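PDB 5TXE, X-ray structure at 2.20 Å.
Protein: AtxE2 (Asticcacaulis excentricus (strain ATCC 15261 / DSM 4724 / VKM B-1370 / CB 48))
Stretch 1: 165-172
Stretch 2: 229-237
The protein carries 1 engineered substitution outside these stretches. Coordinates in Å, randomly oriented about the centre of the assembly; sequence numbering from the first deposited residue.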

ATOM      1  N   PRO A 165      14.227 -21.097 -15.071  1.00 33.35           N
ATOM      2  CA  PRO A 165      12.908 -21.542 -14.709  1.00 31.44           C
ATOM      3  C   PRO A 165      12.881 -23.056 -14.599  1.00 37.77           C
ATOM      4  O   PRO A 165      13.410 -23.741 -15.493  1.00 34.66           O
ATOM      5  CB  PRO A 165      12.044 -21.092 -15.904  1.00 30.92           C
ATOM      6  CG  PRO A 165      12.966 -20.982 -17.073  1.00 31.75           C
ATOM      7  CD  PRO A 165      14.309 -20.598 -16.459  1.00 33.83           C
ATOM      8  N   VAL A 166      12.236 -23.580 -13.551  1.00 37.41           N
ATOM      9  CA  VAL A 166      12.121 -25.033 -13.366  1.00 33.05           C
ATOM     10  C   VAL A 166      10.704 -25.541 -13.358  1.00 33.49           C
ATOM     11  O   VAL A 166      10.464 -26.711 -13.540  1.00 27.71           O
ATOM     12  CB  VAL A 166      12.879 -25.487 -12.127  1.00 36.35           C
ATOM     13  CG1 VAL A 166      14.373 -25.197 -12.297  1.00 35.50           C
ATOM     14  CG2 VAL A 166      12.383 -24.769 -10.873  1.00 36.14           C
ATOM     15  N   ILE A 167       9.729 -24.670 -13.186  1.00 34.79           N
ATOM     16  CA  ILE A 167       8.367 -25.118 -13.293  1.00 32.82           C
ATOM     17  C   ILE A 167       7.586 -24.124 -14.129  1.00 34.43           C
ATOM     18  O   ILE A 167       7.579 -22.918 -13.822  1.00 28.72           O
ATOM     19  CB  ILE A 167       7.709 -25.228 -11.879  1.00 35.04           C
ATOM     20  CG1 ILE A 167       8.559 -26.083 -10.933  1.00 37.92           C
ATOM     21  CG2 ILE A 167       6.330 -25.854 -11.984  1.00 35.93           C
ATOM     22  CD1 ILE A 167       8.006 -26.202  -9.530  1.00 34.94           C
ATOM     23  N   GLU A 168       6.845 -24.651 -15.102  1.00 34.79           N
ATOM     24  CA  GLU A 168       5.911 -23.858 -15.875  1.00 36.21           C
ATOM     25  C   GLU A 168       4.677 -24.687 -16.075  1.00 35.57           C
ATOM     26  O   GLU A 168       4.773 -25.877 -16.235  1.00 33.68           O
ATOM     27  CB  GLU A 168       6.480 -23.536 -17.253  1.00 40.44           C
ATOM     28  CG  GLU A 168       5.545 -22.662 -18.065  1.00 49.80           C
ATOM     29  CD  GLU A 168       6.049 -22.395 -19.487  1.00 57.24           C
ATOM     30  OE1 GLU A 168       7.275 -22.409 -19.711  1.00 46.46           O
ATOM     31  OE2 GLU A 168       5.186 -22.134 -20.365  1.00 68.19           O
ATOM     32  N   ASP A 169       3.510 -24.073 -16.105  1.00 33.70           N
ATOM     33  CA  ASP A 169       2.343 -24.806 -16.533  1.00 38.07           C
ATOM     34  C   ASP A 169       1.404 -23.939 -17.380  1.00 34.90           C
ATOM     35  O   ASP A 169       1.698 -22.786 -17.644  1.00 38.42           O
ATOM     36  CB  ASP A 169       1.690 -25.385 -15.285  1.00 43.06           C
ATOM     37  CG  ASP A 169       1.113 -26.800 -15.514  1.00 50.99           C
ATOM     38  OD1 ASP A 169       0.445 -27.007 -16.576  1.00 52.44           O
ATOM     39  OD2 ASP A 169       1.296 -27.670 -14.607  1.00 54.57           O
ATOM     40  N   ALA A 170       0.282 -24.491 -17.805  1.00 40.05           N
ATOM     41  CA  ALA A 170      -0.777 -23.696 -18.473  1.00 40.90           C
ATOM     42  C   ALA A 170      -1.368 -22.565 -17.606  1.00 42.81           C
ATOM     43  O   ALA A 170      -2.010 -21.651 -18.119  1.00 44.97           O
ATOM     44  CB  ALA A 170      -1.907 -24.602 -18.920  1.00 41.08           C
ATOM     45  N   TYR A 171      -1.112 -22.603 -16.307  1.00 40.06           N
ATOM     46  CA  TYR A 171      -1.623 -21.602 -15.384  1.00 36.29           C
ATOM     47  C   TYR A 171      -0.450 -20.960 -14.699  1.00 32.63           C
ATOM     48  O   TYR A 171       0.692 -21.542 -14.663  1.00 31.61           O
ATOM     49  CB  TYR A 171      -2.577 -22.260 -14.396  1.00 34.77           C
ATOM     50  CG  TYR A 171      -2.052 -23.506 -13.737  1.00 34.98           C
ATOM     51  CD1 TYR A 171      -2.244 -24.772 -14.311  1.00 38.46           C
ATOM     52  CD2 TYR A 171      -1.411 -23.437 -12.539  1.00 38.35           C
ATOM     53  CE1 TYR A 171      -1.775 -25.927 -13.700  1.00 37.19           C
ATOM     54  CE2 TYR A 171      -0.935 -24.577 -11.912  1.00 42.10           C
ATOM     55  CZ  TYR A 171      -1.114 -25.819 -12.506  1.00 39.20           C
ATOM     56  OH  TYR A 171      -0.666 -26.927 -11.868  1.00 36.90           O
ATOM     57  N   ASP A 172      -0.682 -19.755 -14.181  1.00 26.29           N
ATOM     58  CA  ASP A 172       0.340 -19.115 -13.365  1.00 28.31           C
ATOM     59  C   ASP A 172       0.573 -19.911 -12.067  1.00 28.93           C
ATOM     60  O   ASP A 172      -0.410 -20.296 -11.387  1.00 25.60           O
ATOM     61  CB  ASP A 172      -0.038 -17.686 -12.956  1.00 29.09           C
ATOM     62  CG  ASP A 172      -0.054 -16.709 -14.133  1.00 36.24           C
ATOM     63  OD1 ASP A 172       0.726 -16.851 -15.145  1.00 31.28           O
ATOM     64  OD2 ASP A 172      -0.838 -15.758 -13.981  1.00 36.48           O
ATOM     65  N   ILE A 229      -7.732 -24.784  -5.936  1.00 33.04           N
ATOM     66  CA  ILE A 229      -6.312 -24.794  -6.036  1.00 35.06           C
ATOM     67  C   ILE A 229      -5.838 -26.243  -6.166  1.00 37.38           C
ATOM     68  O   ILE A 229      -6.346 -27.096  -5.479  1.00 40.83           O
ATOM     69  CB  ILE A 229      -5.746 -24.159  -4.788  1.00 32.67           C
ATOM     70  CG1 ILE A 229      -6.279 -22.735  -4.671  1.00 33.10           C
ATOM     71  CG2 ILE A 229      -4.221 -24.142  -4.855  1.00 35.12           C
ATOM     72  CD1 ILE A 229      -5.754 -21.989  -3.443  1.00 37.43           C
ATOM     73  N   VAL A 230      -4.898 -26.505  -7.078  1.00 37.77           N
ATOM     74  CA  VAL A 230      -4.352 -27.827  -7.397  1.00 34.87           C
ATOM     75  C   VAL A 230      -2.899 -27.815  -6.978  1.00 36.26           C
ATOM     76  O   VAL A 230      -2.218 -26.771  -7.100  1.00 33.01           O
ATOM     77  CB  VAL A 230      -4.514 -28.078  -8.885  1.00 37.79           C
ATOM     78  CG1 VAL A 230      -3.610 -29.153  -9.438  1.00 40.93           C
ATOM     79  CG2 VAL A 230      -5.949 -28.416  -9.195  1.00 42.27           C
ATOM     80  N   TYR A 231      -2.449 -28.926  -6.382  1.00 36.62           N
ATOM     81  CA  TYR A 231      -1.079 -29.049  -5.824  1.00 33.03           C
ATOM     82  C   TYR A 231      -0.380 -30.113  -6.605  1.00 35.30           C
ATOM     83  O   TYR A 231      -0.974 -31.128  -6.876  1.00 39.14           O
ATOM     84  CB  TYR A 231      -1.117 -29.443  -4.356  1.00 32.21           C
ATOM     85  CG  TYR A 231      -1.902 -28.437  -3.593  1.00 34.86           C
ATOM     86  CD1 TYR A 231      -1.287 -27.287  -3.124  1.00 35.55           C
ATOM     87  CD2 TYR A 231      -3.292 -28.603  -3.361  1.00 34.65           C
ATOM     88  CE1 TYR A 231      -2.022 -26.313  -2.462  1.00 37.48           C
ATOM     89  CE2 TYR A 231      -4.037 -27.626  -2.699  1.00 33.43           C
ATOM     90  CZ  TYR A 231      -3.385 -26.490  -2.241  1.00 35.04           C
ATOM     91  OH  TYR A 231      -4.029 -25.477  -1.581  1.00 36.05           O
ATOM     92  N   GLN A 232       0.878 -29.895  -6.959  1.00 34.94           N
ATOM     93  CA  GLN A 232       1.669 -30.893  -7.669  1.00 34.99           C
ATOM     94  C   GLN A 232       3.076 -30.860  -7.126  1.00 30.22           C
ATOM     95  O   GLN A 232       3.509 -29.846  -6.558  1.00 29.94           O
ATOM     96  CB  GLN A 232       1.745 -30.577  -9.180  1.00 41.43           C
ATOM     97  CG  GLN A 232       0.475 -30.611 -10.018  1.00 50.63           C
ATOM     98  CD  GLN A 232       0.274 -31.936 -10.725  1.00 56.44           C
ATOM     99  OE1 GLN A 232       0.900 -32.243 -11.748  1.00 64.50           O
ATOM    100  NE2 GLN A 232      -0.625 -32.711 -10.201  1.00 61.67           N
ATOM    101  N   VAL A 233       3.808 -31.951  -7.326  1.00 29.64           N
ATOM    102  CA  VAL A 233       5.177 -32.056  -6.856  1.00 31.93           C
ATOM    103  C   VAL A 233       6.068 -32.383  -8.017  1.00 33.16           C
ATOM    104  O   VAL A 233       5.752 -33.268  -8.809  1.00 33.88           O
ATOM    105  CB  VAL A 233       5.332 -33.183  -5.814  1.00 35.48           C
ATOM    106  CG1 VAL A 233       6.783 -33.304  -5.384  1.00 36.11           C
ATOM    107  CG2 VAL A 233       4.474 -32.865  -4.605  1.00 36.74           C
ATOM    108  N   LEU A 234       7.198 -31.688  -8.083  1.00 34.31           N
ATOM    109  CA  LEU A 234       8.157 -31.908  -9.099  1.00 38.64           C
ATOM    110  C   LEU A 234       9.449 -32.386  -8.489  1.00 41.23           C
ATOM    111  O   LEU A 234      10.007 -31.716  -7.641  1.00 35.30           O
ATOM    112  CB  LEU A 234       8.437 -30.608  -9.879  1.00 40.06           C
ATOM    113  CG  LEU A 234       9.561 -30.828 -10.900  1.00 42.73           C
ATOM    114  CD1 LEU A 234       8.999 -31.245 -12.224  1.00 43.35           C
ATOM    115  CD2 LEU A 234      10.437 -29.595 -11.094  1.00 48.81           C
ATOM    116  N   ASP A 235       9.963 -33.508  -8.993  1.00 49.37           N
ATOM    117  CA  ASP A 235      11.316 -33.991  -8.642  1.00 50.61           C
ATOM    118  C   ASP A 235      12.302 -33.392  -9.624  1.00 46.30           C
ATOM    119  O   ASP A 235      12.295 -33.723 -10.779  1.00 47.04           O
ATOM    120  CB  ASP A 235      11.326 -35.530  -8.723  1.00 58.34           C
ATOM    121  CG  ASP A 235      12.689 -36.176  -8.345  1.00 62.26           C
ATOM    122  OD1 ASP A 235      13.761 -35.497  -8.207  1.00 57.84           O
ATOM    123  OD2 ASP A 235      12.643 -37.413  -8.203  1.00 66.23           O
ATOM    124  N   LEU A 236      13.153 -32.500  -9.164  1.00 51.28           N
ATOM    125  CA  LEU A 236      14.064 -31.808 -10.055  1.00 51.27           C
ATOM    126  C   LEU A 236      15.122 -32.703 -10.662  1.00 55.49           C
ATOM    127  O   LEU A 236      15.701 -32.353 -11.648  1.00 53.13           O
ATOM    128  CB  LEU A 236      14.778 -30.704  -9.307  1.00 50.58           C
ATOM    129  CG  LEU A 236      13.927 -29.524  -8.869  1.00 52.22           C
ATOM    130  CD1 LEU A 236      14.704 -28.688  -7.867  1.00 57.15           C
ATOM    131  CD2 LEU A 236      13.548 -28.678 -10.050  1.00 55.45           C
ATOM    132  N   LYS A 237      15.387 -33.850 -10.076  1.00 66.71           N
ATOM    133  CA  LYS A 237      16.376 -34.746 -10.648  1.00 76.92           C
ATOM    134  C   LYS A 237      15.826 -35.637 -11.748  1.00 73.51           C
ATOM    135  O   LYS A 237      16.582 -36.116 -12.563  1.00 86.71           O
ATOM    136  CB  LYS A 237      16.976 -35.633  -9.574  1.00 84.44           C
ATOM    137  CG  LYS A 237      18.129 -34.992  -8.822  1.00 85.91           C
ATOM    138  CD  LYS A 237      18.436 -35.767  -7.549  1.00 90.02           C
ATOM    139  CE  LYS A 237      18.151 -37.266  -7.666  1.00 87.66           C
ATOM    140  NZ  LYS A 237      18.220 -37.952  -6.349  1.00 88.92           N
TER
HETATM  141  O   HOH W   1      -0.020 -26.938  -8.914  1.00 37.66           O

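Two chain segments that run in nearly opposite directions, one of them a strand along most of its length and the other a strand only at its start, may invite the expectation of a ladder of backbone hydrogen bonds, yet the two segments of AtxE2 considered here share no direct hydrogen bond at all. The polar link between them is a water. Tyr-171 OH donates to water 1 at 3.0 Å, and the water in turn donates to Val-230 O at 2.9 Å, so a single solvent molecule carries the connection from a side chain to a backbone carbonyl.

The spacing of the chains explains this arrangement. The end-to-end directions lie 164° apart, but the backbones stand well away from each other: Val-166 CA is 7.8 Å from Leu-236 CA, Ile-167 CA is 8.0 Å from Leu-234 CA, and Tyr-171 CA is 10.5 Å from Val-230 CA. At such distances side chains must fill the gap, and the contact illustrates how packing can take over where backbone pairing is out of reach.

At the narrower end the filling is aliphatic. Val-166 and Ile-167 both direct their CA-to-CB bonds toward the second stretch, as does Leu-234 toward the first. Val-166 CB lies 3.9 Å from Leu-236 CD2, and Ile-167 CG1 lies 4.0 Å from Leu-234 CD2. Leucine suits this place because its branch point lies one carbon beyond CB, carrying the methyl groups outward from the chain. Leu-236 makes the point well: its CA-to-CB bond points sideways, but the m, t side chain brings its end nearer to Val-166. Leu-234 CD2 also approaches the backbone, 3.8 Å from Val-166 O, a packing contact rather than a polar one.

At the wider end a longer side chain is needed. Tyr-171, with chi1 at 49° (p), has its CA-to-CB bond directed toward the second stretch, and its phenol spans the gap and places Tyr-171 OH 4.4 Å from Val-230 CG1 and 4.3 Å from Gln-232 CG. These are loose contacts with carbon atoms; the hydroxyl's polar need is met by the water. Tyrosine thus combines reach with a donor at its tip, while Gln-232 offers aliphatic carbon to the contact.

The alternation of the second strand completes the picture. Val-230, Gln-232 and Leu-234 point toward the first stretch, whereas Tyr-231 and Val-233 point away. Together the two sides bury 215 Å², a modest area, with the largest shares falling to Leu-234, Val-166 and Tyr-171. Ile-167, Tyr-171 and Leu-234 are buried in the assembly as a whole, a setting in which their largely apolar surfaces are well placed.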